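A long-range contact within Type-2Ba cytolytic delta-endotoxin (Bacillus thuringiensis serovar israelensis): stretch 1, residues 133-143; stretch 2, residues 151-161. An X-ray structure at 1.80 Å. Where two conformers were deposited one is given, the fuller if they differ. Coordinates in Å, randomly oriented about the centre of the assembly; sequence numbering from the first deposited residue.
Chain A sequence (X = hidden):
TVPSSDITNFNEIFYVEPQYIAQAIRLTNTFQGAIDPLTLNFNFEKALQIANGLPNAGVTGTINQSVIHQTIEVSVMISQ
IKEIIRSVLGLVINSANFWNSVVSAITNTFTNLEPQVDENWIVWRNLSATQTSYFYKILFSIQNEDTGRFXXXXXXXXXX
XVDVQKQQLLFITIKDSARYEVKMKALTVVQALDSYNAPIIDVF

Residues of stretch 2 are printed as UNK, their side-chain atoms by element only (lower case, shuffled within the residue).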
# COMPACT_ATOMS: atom_id res chain seq x y z
N SER A 133 2.10 -12.99 -11.60
CA SER A 133 2.21 -12.58 -10.20
C SER A 133 3.14 -11.38 -10.08
O SER A 133 4.10 -11.20 -10.87
CB SER A 133 2.61 -13.75 -9.28
OG SER A 133 3.95 -14.18 -9.52
N TYR A 134 2.84 -10.52 -9.11
CA TYR A 134 3.67 -9.35 -8.87
C TYR A 134 3.58 -8.85 -7.43
O TYR A 134 2.66 -9.23 -6.72
CB TYR A 134 3.31 -8.25 -9.84
CG TYR A 134 1.90 -7.67 -9.79
CD1 TYR A 134 1.65 -6.40 -9.20
CD2 TYR A 134 0.85 -8.32 -10.41
CE1 TYR A 134 0.35 -5.84 -9.21
CE2 TYR A 134 -0.44 -7.77 -10.45
CZ TYR A 134 -0.68 -6.54 -9.84
OH TYR A 134 -1.94 -6.00 -9.89
N PHE A 135 4.56 -8.04 -7.03
CA PHE A 135 4.49 -7.28 -5.77
C PHE A 135 4.13 -5.83 -6.12
O PHE A 135 4.56 -5.32 -7.15
CB PHE A 135 5.85 -7.24 -5.07
CG PHE A 135 6.38 -8.59 -4.66
CD1 PHE A 135 5.54 -9.60 -4.23
CD2 PHE A 135 7.77 -8.81 -4.65
CE1 PHE A 135 6.05 -10.84 -3.84
CE2 PHE A 135 8.29 -10.03 -4.27
CZ PHE A 135 7.44 -11.05 -3.84
N TYR A 136 3.38 -5.17 -5.24
CA TYR A 136 3.04 -3.77 -5.45
C TYR A 136 3.07 -3.13 -4.07
O TYR A 136 2.47 -3.65 -3.11
CB TYR A 136 1.64 -3.64 -6.04
CG TYR A 136 1.37 -2.26 -6.62
CD1 TYR A 136 1.47 -2.02 -8.00
CD2 TYR A 136 1.05 -1.18 -5.79
CE1 TYR A 136 1.25 -0.74 -8.52
CE2 TYR A 136 0.83 0.08 -6.29
CZ TYR A 136 0.92 0.30 -7.66
OH TYR A 136 0.70 1.57 -8.15
N LYS A 137 3.78 -2.00 -3.99
CA LYS A 137 4.03 -1.35 -2.69
C LYS A 137 3.65 0.10 -2.71
O LYS A 137 4.00 0.83 -3.64
CB LYS A 137 5.49 -1.49 -2.27
CG LYS A 137 5.88 -2.95 -1.99
CD LYS A 137 7.35 -3.07 -1.58
CE LYS A 137 8.37 -2.74 -2.71
NZ LYS A 137 8.07 -3.28 -4.07
N ILE A 138 2.94 0.50 -1.65
CA ILE A 138 2.43 1.87 -1.51
C ILE A 138 2.84 2.36 -0.12
O ILE A 138 2.91 1.56 0.82
CB ILE A 138 0.90 1.89 -1.55
CG1 ILE A 138 0.36 1.31 -2.88
CG2 ILE A 138 0.37 3.33 -1.36
CD1 ILE A 138 -1.16 0.99 -2.83
N LEU A 139 3.13 3.65 0.01
CA LEU A 139 3.39 4.21 1.36
C LEU A 139 2.67 5.54 1.50
O LEU A 139 3.00 6.52 0.80
CB LEU A 139 4.89 4.36 1.65
CG LEU A 139 5.30 4.69 3.11
CD1 LEU A 139 6.71 4.21 3.42
CD2 LEU A 139 5.11 6.18 3.46
N PHE A 140 1.69 5.56 2.40
CA PHE A 140 0.98 6.80 2.72
C PHE A 140 1.56 7.51 3.93
O PHE A 140 1.81 6.86 4.97
CB PHE A 140 -0.49 6.52 3.07
CG PHE A 140 -1.28 5.90 1.97
CD1 PHE A 140 -1.85 6.70 0.98
CD2 PHE A 140 -1.52 4.52 1.96
CE1 PHE A 140 -2.60 6.12 -0.07
CE2 PHE A 140 -2.28 3.93 0.94
CZ PHE A 140 -2.84 4.74 -0.08
N SER A 141 1.80 8.81 3.78
CA SER A 141 2.05 9.68 4.94
C SER A 141 0.81 10.55 5.10
O SER A 141 0.30 11.10 4.13
CB SER A 141 3.31 10.53 4.74
OG SER A 141 4.46 9.72 4.57
N ILE A 142 0.33 10.68 6.33
CA ILE A 142 -0.97 11.27 6.52
C ILE A 142 -0.94 12.20 7.71
O ILE A 142 -0.55 11.81 8.81
CB ILE A 142 -2.05 10.17 6.77
CG1 ILE A 142 -1.91 9.06 5.72
CG2 ILE A 142 -3.47 10.81 6.78
CD1 ILE A 142 -2.50 7.70 6.18
N GLN A 143 -1.37 13.44 7.47
CA GLN A 143 -1.43 14.44 8.53
C GLN A 143 -2.51 15.45 8.14
O GLN A 143 -2.44 16.06 7.09
CB GLN A 143 -0.06 15.10 8.77
CG GLN A 143 -0.11 16.22 9.83
CD GLN A 143 -0.45 17.55 9.20
OE1 GLN A 143 0.04 17.85 8.11
NE2 GLN A 143 -1.31 18.34 9.85
N UNK A 151 1.51 12.41 13.03
CA UNK A 151 1.48 11.94 11.62
C UNK A 151 1.31 10.43 11.60
O UNK A 151 1.91 9.75 12.43
c UNK A 151 3.98 14.24 8.61
c UNK A 151 2.77 12.29 10.91
s UNK A 151 4.31 12.47 8.61
c UNK A 151 2.84 11.81 9.45
N UNK A 152 0.52 9.93 10.66
CA UNK A 152 0.36 8.49 10.49
C UNK A 152 1.11 8.06 9.22
O UNK A 152 1.06 8.73 8.18
c UNK A 152 -1.12 8.12 10.42
N UNK A 153 1.82 6.95 9.32
CA UNK A 153 2.56 6.36 8.21
C UNK A 153 1.99 4.95 8.01
O UNK A 153 1.92 4.13 8.95
c UNK A 153 4.57 8.72 7.80
c UNK A 153 4.84 5.64 7.40
c UNK A 153 4.65 7.64 8.92
c UNK A 153 4.06 6.26 8.55
N UNK A 154 1.57 4.68 6.78
CA UNK A 154 0.93 3.42 6.42
C UNK A 154 1.63 2.80 5.19
O UNK A 154 1.27 3.11 4.04
c UNK A 154 -1.17 1.16 6.30
c UNK A 154 -0.57 3.66 6.17
c UNK A 154 -2.95 2.93 5.89
c UNK A 154 -1.46 2.52 5.65
N UNK A 155 2.68 1.98 5.43
CA UNK A 155 3.27 1.17 4.36
C UNK A 155 2.33 0.02 4.05
O UNK A 155 1.83 -0.62 4.98
c UNK A 155 3.43 1.81 6.69
c UNK A 155 4.56 0.61 5.00
c UNK A 155 4.79 1.47 6.20
N UNK A 156 2.08 -0.21 2.77
CA UNK A 156 1.24 -1.34 2.34
C UNK A 156 1.96 -2.11 1.25
O UNK A 156 2.37 -1.50 0.26
c UNK A 156 -0.94 -2.12 1.31
c UNK A 156 -2.10 0.64 2.13
c UNK A 156 -0.88 0.00 2.73
c UNK A 156 -0.10 -0.88 1.76
N UNK A 157 2.10 -3.43 1.41
CA UNK A 157 2.59 -4.28 0.30
C UNK A 157 1.57 -5.34 -0.10
O UNK A 157 0.97 -5.99 0.76
c UNK A 157 3.92 -4.95 0.66
N UNK A 158 1.37 -5.52 -1.41
CA UNK A 158 0.53 -6.62 -1.86
C UNK A 158 1.36 -7.66 -2.62
O UNK A 158 2.28 -7.30 -3.34
c UNK A 158 -3.41 -4.57 -0.84
c UNK A 158 -2.51 -5.51 -1.39
c UNK A 158 -0.56 -6.12 -2.82
c UNK A 158 -3.21 -3.22 -1.09
c UNK A 158 -2.18 -2.80 -1.95
c UNK A 158 -1.30 -3.75 -2.48
c UNK A 158 -1.48 -5.10 -2.22
N UNK A 159 1.02 -8.93 -2.44
CA UNK A 159 1.53 -10.01 -3.30
C UNK A 159 0.32 -10.45 -4.09
O UNK A 159 -0.64 -10.99 -3.51
c UNK A 159 2.04 -11.19 -2.46
o UNK A 159 4.38 -11.78 0.29
c UNK A 159 3.63 -12.01 -0.67
c UNK A 159 2.95 -10.80 -1.33
o UNK A 159 3.44 -13.16 -1.15
N UNK A 160 0.35 -10.22 -5.39
CA UNK A 160 -0.81 -10.42 -6.24
C UNK A 160 -0.52 -11.49 -7.28
O UNK A 160 0.48 -11.41 -8.02
c UNK A 160 -1.55 -6.61 -6.38
c UNK A 160 -1.62 -8.05 -5.87
c UNK A 160 -1.27 -9.12 -6.93
c UNK A 160 -2.48 -9.40 -7.85
N UNK A 161 -1.39 -12.49 -7.32
CA UNK A 161 -1.36 -13.54 -8.34
C UNK A 161 -2.72 -13.53 -9.03
O UNK A 161 -3.75 -13.55 -8.38
c UNK A 161 -1.14 -15.99 -8.83
o UNK A 161 0.16 -14.90 -7.06
c UNK A 161 -1.12 -14.91 -7.72

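Position 151 carries an unbranched chain of two carbons, a sulfur and a terminal carbon; its second carbon lies 3.4 Å from Ile-142 O and its terminal carbon 4.1 Å from Gln-143 CB. A thioether within an unbranched chain identifies Met-151. Position 152 has a single side-chain carbon, CB, 4.3 Å from Ile-142 CB, and is Ala-152. Its backbone pairs with Ile-142 in both directions, N to O and O to N, each at 2.8 Å.

At position 153 four carbons fork at the first, with one arm two carbons long. The tip of that arm is 3.4 Å from Ser-141 OG, and the short arm is 4.0 Å from Leu-139 CD2. This is Ile-153. Position 154 also has four carbons, but the fork comes at the second, which sits 4.2 Å from Phe-140 CD2; the later branching marks Leu-154.

Three carbons at position 155 close a ring onto the backbone N, a feature unique to proline, so the residue is Pro-155. Its nitrogen has no hydrogen to donate, yet the ladder loses nothing, because the residue occupies a non-hydrogen-bonded pair with Leu-139. Pro-155 CG approaches Leu-139 CD1 at 4.3 Å.

Position 156 again shows four carbons forked at the first, and the end of the longer arm meets the edge of the Phe-140 ring, 3.5 Å from CE2: Ile-156. At position 157 the lone CB touches Lys-137 CG at 3.9 Å, giving Ala-157. Position 158 bears one carbon and a six-carbon ring without oxygen, whose edge receives Ile-138 CD1; it is Phe-158, with CE2 4.0 Å from that methyl.

Three carbons, the third carrying two oxygens, form the side chain at position 159. The second carbon lies 4.0 Å from Phe-135 CE1, and the carboxylate defines Glu-159. Position 160, with four carbons forked at the first and a two-carbon arm, is Ile-160: its CB lies over the face of the Tyr-134 ring, 4.0 Å from the centroid, and its CD1 is 3.5 Å from Tyr-134 CE1. At position 161 the first carbon bears one oxygen and one carbon, hence Thr-161, with OG1 3.5 Å from Ser-133 CB.

The contact is an antiparallel ladder in which five residue pairs, from Tyr-134 with Ile-160 to Ile-142 with Ala-152, each make two backbone hydrogen bonds. Alternation sends their side chains to one face, where aromatic and aliphatic groups pack across the strands; the intervening pairs, including Lys-137 with Ala-157, point to the other.

Stretch 2, residues 151-161: MAILPIAFEIT
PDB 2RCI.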